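Side-chain contacts in polyketide synthase (Lyngbya majuscula 19L, PDB 3QIT), which acts as the terminal thioesterase domain of curacin A biosynthesis, a decarboxylating alpha/beta hydrolase that releases the chain as a terminal alkene: residues 249-252 with 253-257; 79-82 with 83-86. All coordinates share one frame; numbering follows the deposited sequence. Where two conformers were deposited one is given.

Contact 1: 249-252 with 253-257; sequences DLQQ and QKMTM
Gln252 sets CG anti to its backbone N (chi1 -169°) and then bends at chi2, so that its amide swings along the helix toward Thr256, whose OG1 is turned back beside its own backbone N (chi1 -61°). The two groups meet in a side-chain hydrogen bond from Gln252 NE2 to Thr256 OG1, 2.8 Å long, with the hydroxyl oxygen in the plane of the amide. This i to i+4 link is laid over ordinary alpha-helical backbone bonding, from Gln253 N to Asp249 O at 2.9 Å through to Thr256 N and Gln252 O at 3.0 Å. On another flank Met255 extends back over Gln251: its CG rests 3.2 Å from Gln251 O and its CE 3.7 Å from Gln251 CG, while Lys254, bent at chi3, crosses the Gln251 chain, its CE 3.7 Å from Gln251 CD. Were Gln251 replaced by an alanine, the Met255 thioether and the end of Lys254 would probably lose the chain they pack against and be freer to turn. Helix 247-256 is the crossover helix of the beta-alpha-beta unit between strands 234-239 and 261-265, and Gln252 and Thr256 both touch Leu224 of helix 220-229. Gln253 points its amide elsewhere, to Tyr238 and the backbone of Leu128, and Asp249 pairs with Arg246. One directed polar bond thus joins van der Waals packing of long chains, which is likely to fix the rotation of the Gln252 amide, while the Met255 chain is held by van der Waals contact.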
ATOM      1  N   ASP B 249     -14.032 -15.073  20.770  1.00 31.39           N
ATOM      2  CA  ASP B 249     -13.596 -13.760  20.275  1.00 29.66           C
ATOM      3  C   ASP B 249     -14.032 -12.661  21.240  1.00 28.45           C
ATOM      4  O   ASP B 249     -13.260 -11.736  21.513  1.00 28.32           O
ATOM      5  CB  ASP B 249     -14.169 -13.442  18.886  1.00 34.08           C
ATOM      6  CG  ASP B 249     -13.695 -14.407  17.809  1.00 40.91           C
ATOM      7  OD1 ASP B 249     -12.522 -14.831  17.865  1.00 41.69           O
ATOM      8  OD2 ASP B 249     -14.505 -14.723  16.902  1.00 44.09           O
ATOM      9  N   LEU B 250     -15.275 -12.753  21.728  1.00 30.47           N
ATOM     10  CA  LEU B 250     -15.772 -11.814  22.750  1.00 25.64           C
ATOM     11  C   LEU B 250     -14.922 -11.894  24.006  1.00 29.26           C
ATOM     12  O   LEU B 250     -14.563 -10.864  24.579  1.00 26.44           O
ATOM     13  CB  LEU B 250     -17.229 -12.098  23.112  1.00 28.75           C
ATOM     14  CG  LEU B 250     -18.298 -11.845  22.048  1.00 27.74           C
ATOM     15  CD1 LEU B 250     -19.666 -12.230  22.607  1.00 32.86           C
ATOM     16  CD2 LEU B 250     -18.289 -10.405  21.599  1.00 27.65           C
ATOM     17  N   GLN B 251     -14.613 -13.126  24.428  1.00 29.41           N
ATOM     18  CA  GLN B 251     -13.749 -13.363  25.578  1.00 31.98           C
ATOM     19  C   GLN B 251     -12.356 -12.774  25.355  1.00 33.79           C
ATOM     20  O   GLN B 251     -11.803 -12.104  26.241  1.00 27.58           O
ATOM     21  CB  GLN B 251     -13.677 -14.865  25.896  1.00 37.99           C
ATOM     22  CG  GLN B 251     -12.967 -15.222  27.206  1.00 47.65           C
ATOM     23  CD  GLN B 251     -13.585 -14.577  28.448  1.00 52.63           C
ATOM     24  OE1 GLN B 251     -12.871 -14.234  29.398  1.00 55.96           O
ATOM     25  NE2 GLN B 251     -14.911 -14.418  28.450  1.00 55.13           N
ATOM     26  N   GLN B 252     -11.789 -13.024  24.172  1.00 32.50           N
ATOM     27  CA  GLN B 252     -10.478 -12.484  23.848  1.00 33.57           C
ATOM     28  C   GLN B 252     -10.439 -10.967  23.919  1.00 28.17           C
ATOM     29  O   GLN B 252      -9.513 -10.408  24.506  1.00 28.34           O
ATOM     30  CB  GLN B 252      -9.996 -12.963  22.476  1.00 33.83           C
ATOM     31  CG  GLN B 252      -8.531 -12.639  22.210  1.00 40.45           C
ATOM     32  CD  GLN B 252      -7.598 -13.169  23.288  1.00 44.07           C
ATOM     33  OE1 GLN B 252      -7.481 -14.379  23.487  1.00 48.74           O
ATOM     34  NE2 GLN B 252      -6.923 -12.262  23.986  1.00 45.14           N
ATOM     35  N   GLN B 253     -11.436 -10.301  23.328  1.00 25.62           N
ATOM     36  CA  GLN B 253     -11.498  -8.836  23.379  1.00 24.45           C
ATOM     37  C   GLN B 253     -11.588  -8.309  24.807  1.00 24.92           C
ATOM     38  O   GLN B 253     -10.919  -7.330  25.153  1.00 26.00           O
ATOM     39  CB  GLN B 253     -12.646  -8.290  22.518  1.00 23.16           C
ATOM     40  CG  GLN B 253     -12.336  -8.420  21.011  1.00 26.11           C
ATOM     41  CD  GLN B 253     -13.515  -8.041  20.116  1.00 27.86           C
ATOM     42  OE1 GLN B 253     -14.510  -7.506  20.576  1.00 35.36           O
ATOM     43  NE2 GLN B 253     -13.387  -8.310  18.826  1.00 26.86           N
ATOM     44  N   LYS B 254     -12.382  -8.990  25.634  1.00 23.91           N
ATOM     45  CA  LYS B 254     -12.569  -8.585  27.029  1.00 28.37           C
ATOM     46  C   LYS B 254     -11.277  -8.755  27.835  1.00 32.20           C
ATOM     47  O   LYS B 254     -10.926  -7.884  28.641  1.00 32.47           O
ATOM     48  CB  LYS B 254     -13.714  -9.380  27.668  1.00 29.67           C
ATOM     49  CG  LYS B 254     -13.849  -9.176  29.174  1.00 37.36           C
ATOM     50  CD  LYS B 254     -15.074  -9.863  29.743  1.00 40.20           C
ATOM     51  CE  LYS B 254     -15.049 -11.362  29.531  1.00 46.82           C
ATOM     52  NZ  LYS B 254     -16.262 -12.034  30.096  1.00 52.84           N
ATOM     53  N   MET B 255     -10.570  -9.865  27.594  1.00 32.08           N
ATOM     54  CA  MET B 255      -9.300 -10.185  28.277  1.00 38.56           C
ATOM     55  C   MET B 255      -8.181  -9.222  27.885  1.00 37.59           C
ATOM     56  O   MET B 255      -7.322  -8.871  28.696  1.00 36.55           O
ATOM     57  CB  MET B 255      -8.855 -11.615  27.949  1.00 42.13           C
ATOM     58  CG  MET B 255      -9.714 -12.720  28.542  1.00 54.84           C
ATOM     59  SD  MET B 255      -9.347 -14.305  27.746  1.00 68.76           S
ATOM     60  CE  MET B 255      -9.770 -15.472  29.038  1.00 65.80           C
ATOM     61  N   THR B 256      -8.184  -8.818  26.621  1.00 30.16           N
ATOM     62  CA  THR B 256      -7.164  -7.932  26.102  1.00 32.42           C
ATOM     63  C   THR B 256      -7.372  -6.485  26.521  1.00 32.49           C
ATOM     64  O   THR B 256      -6.419  -5.813  26.913  1.00 38.99           O
ATOM     65  CB  THR B 256      -7.094  -8.080  24.579  1.00 32.07           C
ATOM     66  OG1 THR B 256      -6.743  -9.440  24.290  1.00 30.81           O
ATOM     67  CG2 THR B 256      -6.057  -7.150  23.989  1.00 33.38           C
ATOM     68  N   MET B 257      -8.619  -6.020  26.442  1.00 29.43           N
ATOM     69  CA  MET B 257      -8.953  -4.628  26.714  1.00 25.49           C
ATOM     70  C   MET B 257      -9.699  -4.580  28.049  1.00 29.03           C
ATOM     71  O   MET B 257     -10.914  -4.365  28.073  1.00 24.73           O
ATOM     72  CB  MET B 257      -9.844  -4.066  25.606  1.00 29.27           C
ATOM     73  CG  MET B 257      -9.240  -4.149  24.193  1.00 26.18           C
ATOM     74  SD  MET B 257     -10.251  -3.272  22.980  1.00 30.58           S
ATOM     75  CE  MET B 257      -9.937  -1.589  23.499  1.00 36.69           C
TER

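Contact 2: 79-82 with 83-86; sequences LTFL and AQID
Phe81 and Gln84 lie side by side and point the same way, the phenyl ring meeting the amide at its edge: Gln84 OE1 lies in the ring plane, 3.7 Å from Phe81 CD1, and the two planes are 46° apart. An oxygen at the rim meets the weakly positive ring hydrogens, a mild attraction that adds to the main hold on the amide. The extended chain of Gln84, with CG anti to its backbone N (chi1 -177°), carries that amide out to two backbone groups following strand 55-59, where OE1 accepts from the N of Phe62 and NE2 donates to the carbonyl of Asp60, while Leu61 and Leu213 pack on Phe81. Gripped at both ends, the amide is likely to be fixed in rotation, which keeps OE1 at the ring edge. Helix 78-91 is one of the helices packed about the central sheet of the alpha/beta hydrolase fold, and it lies against helix 104-115, which follows the probable nucleophile elbow; Ile85 touches Leu108 there. Ile85 holds CG1 beside its own backbone N (chi1 -65°), and this folds the branch over the preceding turn: CG1 lies 3.4 Å and CD1 3.6 Å from Phe81 O, the carbonyl that accepts from Ile85 N at 2.9 Å. The small Ala83 sets its CB 3.5 Å from Leu79 O, and one turn on Asp86 N bonds to Leu82 O at 2.9 Å. Ala83 and Leu79 pack on Thr74 of the second subunit, the Thr80 hydroxyl is hydrogen-bonded to the carbonyl of Ser75 and to the hydroxyl of that same Thr74, and the Asp86 carboxylate forms a salt bridge with Arg116.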
ATOM      1  N   LEU B  79      -3.275   0.975   5.548  1.00 16.99           N
ATOM      2  CA  LEU B  79      -2.408   2.151   5.811  1.00 18.40           C
ATOM      3  C   LEU B  79      -2.927   3.414   5.090  1.00 18.51           C
ATOM      4  O   LEU B  79      -2.980   4.497   5.669  1.00 16.61           O
ATOM      5  CB  LEU B  79      -0.945   1.893   5.427  1.00 22.17           C
ATOM      6  CG  LEU B  79       0.026   3.051   5.731  1.00 29.20           C
ATOM      7  CD1 LEU B  79       0.192   3.292   7.239  1.00 30.75           C
ATOM      8  CD2 LEU B  79       1.395   2.829   5.087  1.00 33.72           C
ATOM      9  N   THR B  80      -3.289   3.271   3.813  1.00 18.02           N
ATOM     10  CA  THR B  80      -3.944   4.357   3.089  1.00 14.89           C
ATOM     11  C   THR B  80      -5.198   4.855   3.801  1.00 13.25           C
ATOM     12  O   THR B  80      -5.356   6.060   4.002  1.00 16.74           O
ATOM     13  CB  THR B  80      -4.288   3.941   1.652  1.00 15.56           C
ATOM     14  OG1 THR B  80      -3.068   3.771   0.915  1.00 17.62           O
ATOM     15  CG2 THR B  80      -5.181   4.992   0.981  1.00 18.05           C
ATOM     16  N   PHE B  81      -6.098   3.945   4.199  1.00 14.16           N
ATOM     17  CA  PHE B  81      -7.278   4.409   4.956  1.00 14.40           C
ATOM     18  C   PHE B  81      -6.904   5.080   6.271  1.00 13.50           C
ATOM     19  O   PHE B  81      -7.559   6.055   6.693  1.00 15.32           O
ATOM     20  CB  PHE B  81      -8.269   3.262   5.221  1.00 15.11           C
ATOM     21  CG  PHE B  81      -8.893   2.688   3.959  1.00 15.50           C
ATOM     22  CD1 PHE B  81      -9.389   3.528   2.956  1.00 16.23           C
ATOM     23  CD2 PHE B  81      -9.041   1.312   3.802  1.00 22.43           C
ATOM     24  CE1 PHE B  81      -9.979   3.019   1.809  1.00 17.46           C
ATOM     25  CE2 PHE B  81      -9.626   0.780   2.639  1.00 25.29           C
ATOM     26  CZ  PHE B  81     -10.104   1.636   1.639  1.00 19.69           C
ATOM     27  N   LEU B  82      -5.888   4.556   6.953  1.00 14.55           N
ATOM     28  CA  LEU B  82      -5.456   5.173   8.207  0.50 15.89           C
ATOM     29  C   LEU B  82      -4.914   6.578   7.975  1.00 14.67           C
ATOM     30  O   LEU B  82      -5.215   7.494   8.728  1.00 16.82           O
ATOM     31  CB  LEU B  82      -4.409   4.311   8.898  0.50 14.19           C
ATOM     32  CG  LEU B  82      -5.002   3.100   9.596  0.50 12.53           C
ATOM     33  CD1 LEU B  82      -3.880   2.229  10.155  0.50 13.81           C
ATOM     34  CD2 LEU B  82      -5.978   3.524  10.688  0.50 12.40           C
ATOM     35  N   ALA B  83      -4.122   6.750   6.917  1.00 15.59           N
ATOM     36  CA  ALA B  83      -3.590   8.068   6.597  1.00 15.11           C
ATOM     37  C   ALA B  83      -4.722   9.042   6.260  1.00 14.69           C
ATOM     38  O   ALA B  83      -4.635  10.240   6.552  1.00 15.50           O
ATOM     39  CB  ALA B  83      -2.564   7.976   5.413  1.00 17.68           C
ATOM     40  N   GLN B  84      -5.741   8.545   5.557  1.00 14.22           N
ATOM     41  CA  GLN B  84      -6.901   9.336   5.194  1.00 12.86           C
ATOM     42  C   GLN B  84      -7.619   9.801   6.462  1.00 14.27           C
ATOM     43  O   GLN B  84      -7.989  10.970   6.561  1.00 15.99           O
ATOM     44  CB  GLN B  84      -7.878   8.496   4.327  1.00 14.33           C
ATOM     45  CG  GLN B  84      -9.093   9.280   3.845  1.00 14.27           C
ATOM     46  CD  GLN B  84     -10.199   8.395   3.238  1.00 15.46           C
ATOM     47  OE1 GLN B  84     -10.023   7.186   3.000  1.00 14.27           O
ATOM     48  NE2 GLN B  84     -11.343   9.018   2.975  1.00 16.28           N
ATOM     49  N   ILE B  85      -7.861   8.875   7.396  1.00 15.36           N
ATOM     50  CA  ILE B  85      -8.521   9.256   8.670  1.00 16.33           C
ATOM     51  C   ILE B  85      -7.668  10.267   9.489  1.00 19.42           C
ATOM     52  O   ILE B  85      -8.203  11.235  10.021  1.00 18.43           O
ATOM     53  CB  ILE B  85      -8.911   8.036   9.508  1.00 14.59           C
ATOM     54  CG1 ILE B  85      -9.972   7.225   8.774  1.00 16.70           C
ATOM     55  CG2 ILE B  85      -9.435   8.454  10.919  1.00 17.30           C
ATOM     56  CD1 ILE B  85     -10.113   5.815   9.281  1.00 21.51           C
ATOM     57  N   ASP B  86      -6.359  10.044   9.560  1.00 18.51           N
ATOM     58  CA  ASP B  86      -5.424  10.998  10.213  1.00 18.92           C
ATOM     59  C   ASP B  86      -5.551  12.383   9.565  1.00 22.05           C
ATOM     60  O   ASP B  86      -5.616  13.407  10.261  1.00 21.05           O
ATOM     61  CB  ASP B  86      -3.986  10.495  10.085  1.00 19.66           C
ATOM     62  CG  ASP B  86      -3.032  11.068  11.148  1.00 27.93           C
ATOM     63  OD1 ASP B  86      -3.472  11.405  12.277  1.00 24.35           O
ATOM     64  OD2 ASP B  86      -1.817  11.141  10.852  1.00 25.60           O
TER

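How the contacts relate
Both contacts are successive turns of single helices in the same alpha/beta hydrolase fold, but they hold different elements, with centres about 26 Å apart and nearest atoms about 14 Å apart. Contact 2 is buried, between helix 104-115, nearby loops and the second subunit. Contact 1 is only partly buried, on the crossover helix between strands 234-239 and 261-265, and the other subunit does not touch it. There a side-chain hydrogen bond forms within the helix itself, and long flexible chains lie over its outer side, whereas in contact 2 the side chains meet each other mainly at a phenyl edge and an amide oxygen, and their polar ends bond largely beyond the helix.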